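Local coordinates for protein ABC transporter (Caldanaerobius, PDB 4G68) that probably binds xylan-derived xylo-oligosaccharides outside the cell, as the solute-binding component of an ABC transporter serving xylan utilization, at residues Q264-M269 and A433-K438; T337-G342 and N403-N408. All coordinates share one frame; numbering follows the deposited sequence.

Contact 1 joins two helices farther from the centre of the chain, its own centre about 21 Å away, whereas contact 2 lies nearer, its centre about 13 Å from that of the chain, where the chain entering strand 341-349 passes the end of helix 396-406. Along the sequence, contact 2 is nested inside the loop that contact 1 closes. The two do not touch: their centres are 25 Å apart and their nearest atoms about 12 Å. Helix 225-239 touches both, packing on Leu-266 of contact 1 and on Glu-338 and Ile-340 of contact 2. The side chains of Phe-436 and Tyr-339 are each about 12 Å from a bound beta-D-xylopyranose.

Contact 1. Residues Q264-M269 and A433-K438; sequences QKLQDM and AQLFAK
Leu-266 meets the ring of Phe-436 at about a right angle, setting its CD1 methyl over one face in a CH-pi contact. CD1 lies 3.9 Å from the centroid of the Phe-436 ring, displaced toward the rim, and Leu-266 CD2 comes to 3.6 Å from Phe-436 CZ. The Phe-436 CB points away from the partner helix; it is the ring that reaches back. Leu-266 CD1 also packs against Leu-435 CB at 4.1 Å. This apolar layer joins helix 257-271 to the last turn of helix 422-436, which ends in a Schellman motif with Lys-438 at positive phi, while Tyr-230 and Ile-234 of helix 225-239 also pack on Leu-266. Beside the leucines, Gln-267 reaches across with its chain extended beyond CG (chi2 -167°), bringing its amide alongside the Leu-435 carbonyl and the CD2 methyl of Leu-435. The Lys-438 chain, bent at chi2 and chi3, curls back obliquely, its NZ above the amide plane, 3.4 Å from Gln-267 CD. An alanine in place of Gln-267 would probably open a gap between Leu-435 and the Lys-438 chain and let the lysine end turn more freely. Pro-442 of helix 442-453 also touches Gln-267.

Contact 2. Residues T337-G342 and N403-N408; sequences TEYIGG and NNIVAN
The backbone from Thr-337 to Tyr-339 passes the final turn of helix 396-406, a wider pi-type turn, coming closest where Thr-337 CA lies 7.2 Å from Ile-405 CA. Tyr-339 points toward the helix, and its CG stands between its own backbone N and carbonyl carbon (chi1 68°), so that the ring extends past Ile-405 to Val-406. The near end of the tyrosine rests on a methyl: Tyr-339 CB is 4.0 Å from Ile-405 CG2, the branch anti to the isoleucine backbone N. At the far end, Tyr-339 OH lies 3.9 Å from Val-406 CG1, tip against methyl. Both aliphatic side chains cross the tyrosine obliquely. The Ile-405 carbonyl approaches the ring obliquely too, its O 3.9 Å from Tyr-339 CD1. Ala-178 of strand 168-184 touches all three side chains, placing the contact where helix 396-406 packs beside the mixed sheet of this solute-binding protein. Backbone bonds from Tyr-339 to Gly-411 and Val-413 hold the tyrosine segment beside the chain that follows the helix. Thr-337 OG1 is engaged by Asp-335 OD1 and Lys-410 N. Across the contact, no direct hydrogen bond joins the two segments. A single water instead donates to both carbonyls, reaching Thr-337 O at 2.7 Å and Ile-405 O at 2.5 Å, the latter a short distance for such a bond. With both its hydrogens directed at backbone oxygens, this water couples two acceptors that could not bond each other, and the side chains add apolar packing to that polar bridge.

Contact 1. Residues Q264-M269 and A433-K438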
loop_
_atom_site.group_PDB
_atom_site.type_symbol
_atom_site.label_atom_id
_atom_site.label_comp_id
_atom_site.label_asym_id
_atom_site.label_seq_id
_atom_site.Cartn_x
_atom_site.Cartn_y
_atom_site.Cartn_z
ATOM N N GLN A 264 -7.660 17.494 -12.224
ATOM C CA GLN A 264 -6.908 18.537 -12.839
ATOM C C GLN A 264 -5.484 18.661 -12.297
ATOM O O GLN A 264 -4.533 18.850 -13.104
ATOM C CB GLN A 264 -7.649 19.893 -12.738
ATOM C CG GLN A 264 -6.856 20.986 -13.454
ATOM C CD GLN A 264 -6.869 20.818 -14.968
ATOM O OE1 GLN A 264 -7.916 20.884 -15.605
ATOM N NE2 GLN A 264 -5.699 20.572 -15.560
ATOM N N LYS A 265 -5.323 18.635 -10.951
ATOM C CA LYS A 265 -3.963 18.714 -10.332
ATOM C C LYS A 265 -3.064 17.536 -10.740
ATOM O O LYS A 265 -1.835 17.708 -10.928
ATOM C CB LYS A 265 -4.036 18.685 -8.803
ATOM C CG LYS A 265 -4.711 19.865 -8.122
ATOM C CD LYS A 265 -4.163 21.216 -8.361
ATOM C CE LYS A 265 -4.637 22.193 -7.226
ATOM N NZ LYS A 265 -6.127 22.414 -7.130
ATOM N N LEU A 266 -3.651 16.363 -10.871
ATOM C CA LEU A 266 -2.883 15.182 -11.356
ATOM C C LEU A 266 -2.407 15.505 -12.795
ATOM O O LEU A 266 -1.263 15.297 -13.170
ATOM C CB LEU A 266 -3.824 13.961 -11.449
ATOM C CG LEU A 266 -3.350 12.559 -11.061
ATOM C CD1 LEU A 266 -3.939 11.441 -11.884
ATOM C CD2 LEU A 266 -1.896 12.411 -10.663
ATOM N N GLN A 267 -3.294 16.053 -13.593
ATOM C CA GLN A 267 -2.859 16.327 -15.022
ATOM C C GLN A 267 -1.868 17.516 -15.060
ATOM O O GLN A 267 -1.030 17.562 -15.973
ATOM C CB GLN A 267 -4.076 16.558 -15.953
ATOM C CG GLN A 267 -4.883 15.262 -16.160
ATOM C CD GLN A 267 -5.912 15.303 -17.305
ATOM O OE1 GLN A 267 -6.151 14.317 -18.016
ATOM N NE2 GLN A 267 -6.493 16.431 -17.479
ATOM N N ASP A 268 -1.933 18.418 -14.075
ATOM C CA ASP A 268 -0.987 19.547 -13.911
ATOM C C ASP A 268 0.389 18.954 -13.675
ATOM O O ASP A 268 1.372 19.455 -14.246
ATOM C CB ASP A 268 -1.306 20.444 -12.724
ATOM C CG ASP A 268 -2.504 21.351 -12.959
ATOM O OD1 ASP A 268 -2.892 21.577 -14.133
ATOM O OD2 ASP A 268 -3.018 21.907 -11.970
HETATM N N MSE A 269 0.463 17.864 -12.867
HETATM C CA MSE A 269 1.749 17.145 -12.737
HETATM C C MSE A 269 2.162 16.619 -14.063
HETATM O O MSE A 269 3.311 16.773 -14.366
HETATM C CB MSE A 269 1.657 15.999 -11.721
HETATM C CG MSE A 269 1.275 16.598 -10.392
HETATM SE SE MSE A 269 1.322 15.173 -9.014
HETATM C CE MSE A 269 3.284 14.842 -9.015
ATOM N N ALA A 433 -5.929 5.960 -15.016
ATOM C CA ALA A 433 -4.902 5.734 -16.034
ATOM C C ALA A 433 -5.201 6.652 -17.296
ATOM O O ALA A 433 -4.285 7.235 -17.882
ATOM C CB ALA A 433 -4.909 4.253 -16.358
ATOM N N GLN A 434 -6.477 6.779 -17.671
ATOM C CA GLN A 434 -6.860 7.802 -18.702
ATOM C C GLN A 434 -6.483 9.188 -18.334
ATOM O O GLN A 434 -6.027 9.934 -19.219
ATOM C CB GLN A 434 -8.359 7.665 -19.095
ATOM C CG GLN A 434 -8.575 6.320 -19.723
ATOM C CD GLN A 434 -10.004 5.851 -19.733
ATOM O OE1 GLN A 434 -10.947 6.624 -19.905
ATOM N NE2 GLN A 434 -10.178 4.548 -19.483
ATOM N N LEU A 435 -6.590 9.595 -17.050
ATOM C CA LEU A 435 -6.131 10.961 -16.657
ATOM C C LEU A 435 -4.620 11.142 -16.978
ATOM O O LEU A 435 -4.223 12.186 -17.545
ATOM C CB LEU A 435 -6.340 11.262 -15.148
ATOM C CG LEU A 435 -7.801 11.542 -14.731
ATOM C CD1 LEU A 435 -7.846 11.726 -13.228
ATOM C CD2 LEU A 435 -8.238 12.896 -15.392
ATOM N N PHE A 436 -3.828 10.154 -16.542
ATOM C CA PHE A 436 -2.362 10.191 -16.800
ATOM C C PHE A 436 -2.024 10.275 -18.294
ATOM O O PHE A 436 -1.031 10.936 -18.704
ATOM C CB PHE A 436 -1.686 8.973 -16.182
ATOM C CG PHE A 436 -1.419 9.126 -14.723
ATOM C CD1 PHE A 436 -2.148 8.365 -13.772
ATOM C CD2 PHE A 436 -0.371 9.894 -14.320
ATOM C CE1 PHE A 436 -1.877 8.470 -12.410
ATOM C CE2 PHE A 436 -0.055 9.994 -12.963
ATOM C CZ PHE A 436 -0.817 9.279 -12.002
ATOM N N ALA A 437 -2.861 9.637 -19.102
ATOM C CA ALA A 437 -2.565 9.470 -20.522
ATOM C C ALA A 437 -3.112 10.682 -21.288
ATOM O O ALA A 437 -2.944 10.727 -22.525
ATOM C CB ALA A 437 -3.163 8.179 -21.041
ATOM N N LYS A 438 -3.744 11.595 -20.557
ATOM C CA LYS A 438 -4.442 12.789 -21.179
ATOM C C LYS A 438 -5.466 12.269 -22.192
ATOM O O LYS A 438 -5.614 12.836 -23.327
ATOM C CB LYS A 438 -3.393 13.687 -21.875
ATOM C CG LYS A 438 -2.320 14.371 -20.927
ATOM C CD LYS A 438 -2.893 15.253 -19.814
ATOM C CE LYS A 438 -3.247 16.617 -20.433
ATOM N NZ LYS A 438 -4.169 17.250 -19.464
#

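Contact 2. Residues T337-G342 and N403-N408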
loop_
_atom_site.group_PDB
_atom_site.type_symbol
_atom_site.label_atom_id
_atom_site.label_comp_id
_atom_site.label_asym_id
_atom_site.label_seq_id
_atom_site.Cartn_x
_atom_site.Cartn_y
_atom_site.Cartn_z
ATOM N N THR A 337 -2.173 16.531 7.717
ATOM C CA THR A 337 -1.612 15.287 8.275
ATOM C C THR A 337 -2.349 13.992 7.829
ATOM O O THR A 337 -1.882 12.906 8.171
ATOM C CB THR A 337 -1.583 15.302 9.833
ATOM O OG1 THR A 337 -2.911 15.225 10.287
ATOM C CG2 THR A 337 -1.007 16.694 10.394
ATOM N N GLU A 338 -3.458 14.123 7.091
ATOM C CA GLU A 338 -4.203 12.941 6.646
ATOM C C GLU A 338 -3.338 12.134 5.729
ATOM O O GLU A 338 -2.557 12.693 4.925
ATOM C CB GLU A 338 -5.571 13.311 5.980
ATOM C CG GLU A 338 -6.487 14.167 6.868
ATOM C CD GLU A 338 -7.812 14.639 6.196
ATOM O OE1 GLU A 338 -7.839 14.985 5.063
ATOM O OE2 GLU A 338 -8.863 14.751 6.858
ATOM N N TYR A 339 -3.448 10.816 5.791
ATOM C CA TYR A 339 -2.722 10.005 4.796
ATOM C C TYR A 339 -3.561 8.885 4.151
ATOM O O TYR A 339 -4.595 8.463 4.673
ATOM C CB TYR A 339 -1.369 9.524 5.347
ATOM C CG TYR A 339 -1.513 8.529 6.468
ATOM C CD1 TYR A 339 -1.627 8.982 7.814
ATOM C CD2 TYR A 339 -1.602 7.135 6.216
ATOM C CE1 TYR A 339 -1.739 8.066 8.866
ATOM C CE2 TYR A 339 -1.675 6.220 7.256
ATOM C CZ TYR A 339 -1.822 6.693 8.577
ATOM O OH TYR A 339 -1.935 5.792 9.615
ATOM N N ILE A 340 -3.074 8.392 3.012
ATOM C CA ILE A 340 -3.628 7.165 2.386
ATOM C C ILE A 340 -2.918 5.971 3.037
ATOM O O ILE A 340 -1.684 5.868 3.008
ATOM C CB ILE A 340 -3.360 7.187 0.877
ATOM C CG1 ILE A 340 -4.127 8.351 0.221
ATOM C CG2 ILE A 340 -3.716 5.809 0.190
ATOM C CD1 ILE A 340 -5.651 8.160 0.294
ATOM N N GLY A 341 -3.708 5.124 3.672
ATOM C CA GLY A 341 -3.190 3.912 4.251
ATOM C C GLY A 341 -4.152 3.350 5.287
ATOM O O GLY A 341 -5.374 3.527 5.202
ATOM N N GLY A 342 -3.581 2.698 6.294
ATOM C CA GLY A 342 -4.370 2.117 7.416
ATOM C C GLY A 342 -3.873 0.680 7.609
ATOM O O GLY A 342 -2.949 0.222 6.949
ATOM N N ASN A 403 7.716 8.798 11.956
ATOM C CA ASN A 403 7.765 10.139 12.511
ATOM C C ASN A 403 7.159 11.217 11.667
ATOM O O ASN A 403 6.491 12.136 12.192
ATOM C CB ASN A 403 9.235 10.502 12.794
ATOM C CG ASN A 403 9.754 9.854 14.063
ATOM O OD1 ASN A 403 8.973 9.353 14.849
ATOM N ND2 ASN A 403 11.083 9.833 14.240
ATOM N N ASN A 404 7.511 11.234 10.391
ATOM C CA ASN A 404 6.999 12.258 9.500
ATOM C C ASN A 404 5.571 12.073 8.962
ATOM O O ASN A 404 4.904 13.060 8.637
ATOM C CB ASN A 404 7.973 12.522 8.349
ATOM C CG ASN A 404 9.263 13.177 8.819
ATOM O OD1 ASN A 404 9.416 13.475 10.031
ATOM N ND2 ASN A 404 10.200 13.400 7.884
ATOM N N ILE A 405 5.104 10.832 8.821
ATOM C CA ILE A 405 3.809 10.596 8.235
ATOM C C ILE A 405 2.764 10.091 9.248
ATOM O O ILE A 405 1.607 10.609 9.261
ATOM C CB ILE A 405 3.896 9.671 6.958
ATOM C CG1 ILE A 405 4.744 10.347 5.842
ATOM C CG2 ILE A 405 2.512 9.323 6.462
ATOM C CD1 ILE A 405 6.097 9.758 5.649
ATOM N N VAL A 406 3.107 9.025 9.991
ATOM C CA VAL A 406 2.114 8.336 10.806
ATOM C C VAL A 406 1.803 9.043 12.118
ATOM O O VAL A 406 0.616 9.213 12.457
ATOM C CB VAL A 406 2.469 6.861 11.031
ATOM C CG1 VAL A 406 1.297 6.140 11.706
ATOM C CG2 VAL A 406 2.772 6.213 9.661
ATOM N N ALA A 407 2.856 9.391 12.874
ATOM C CA ALA A 407 2.706 9.995 14.206
ATOM C C ALA A 407 1.763 11.216 14.161
ATOM O O ALA A 407 1.940 12.080 13.337
ATOM C CB ALA A 407 4.059 10.425 14.722
ATOM N N ASN A 408 0.805 11.261 15.074
ATOM C CA ASN A 408 -0.090 12.411 15.253
ATOM C C ASN A 408 -0.979 12.751 14.047
ATOM O O ASN A 408 -1.648 13.823 13.991
ATOM C CB ASN A 408 0.728 13.606 15.738
ATOM C CG ASN A 408 1.300 13.371 17.118
ATOM O OD1 ASN A 408 0.699 12.663 17.954
ATOM N ND2 ASN A 408 2.455 13.943 17.363
HETATM O O HOH W 1 0.732 12.457 7.757
#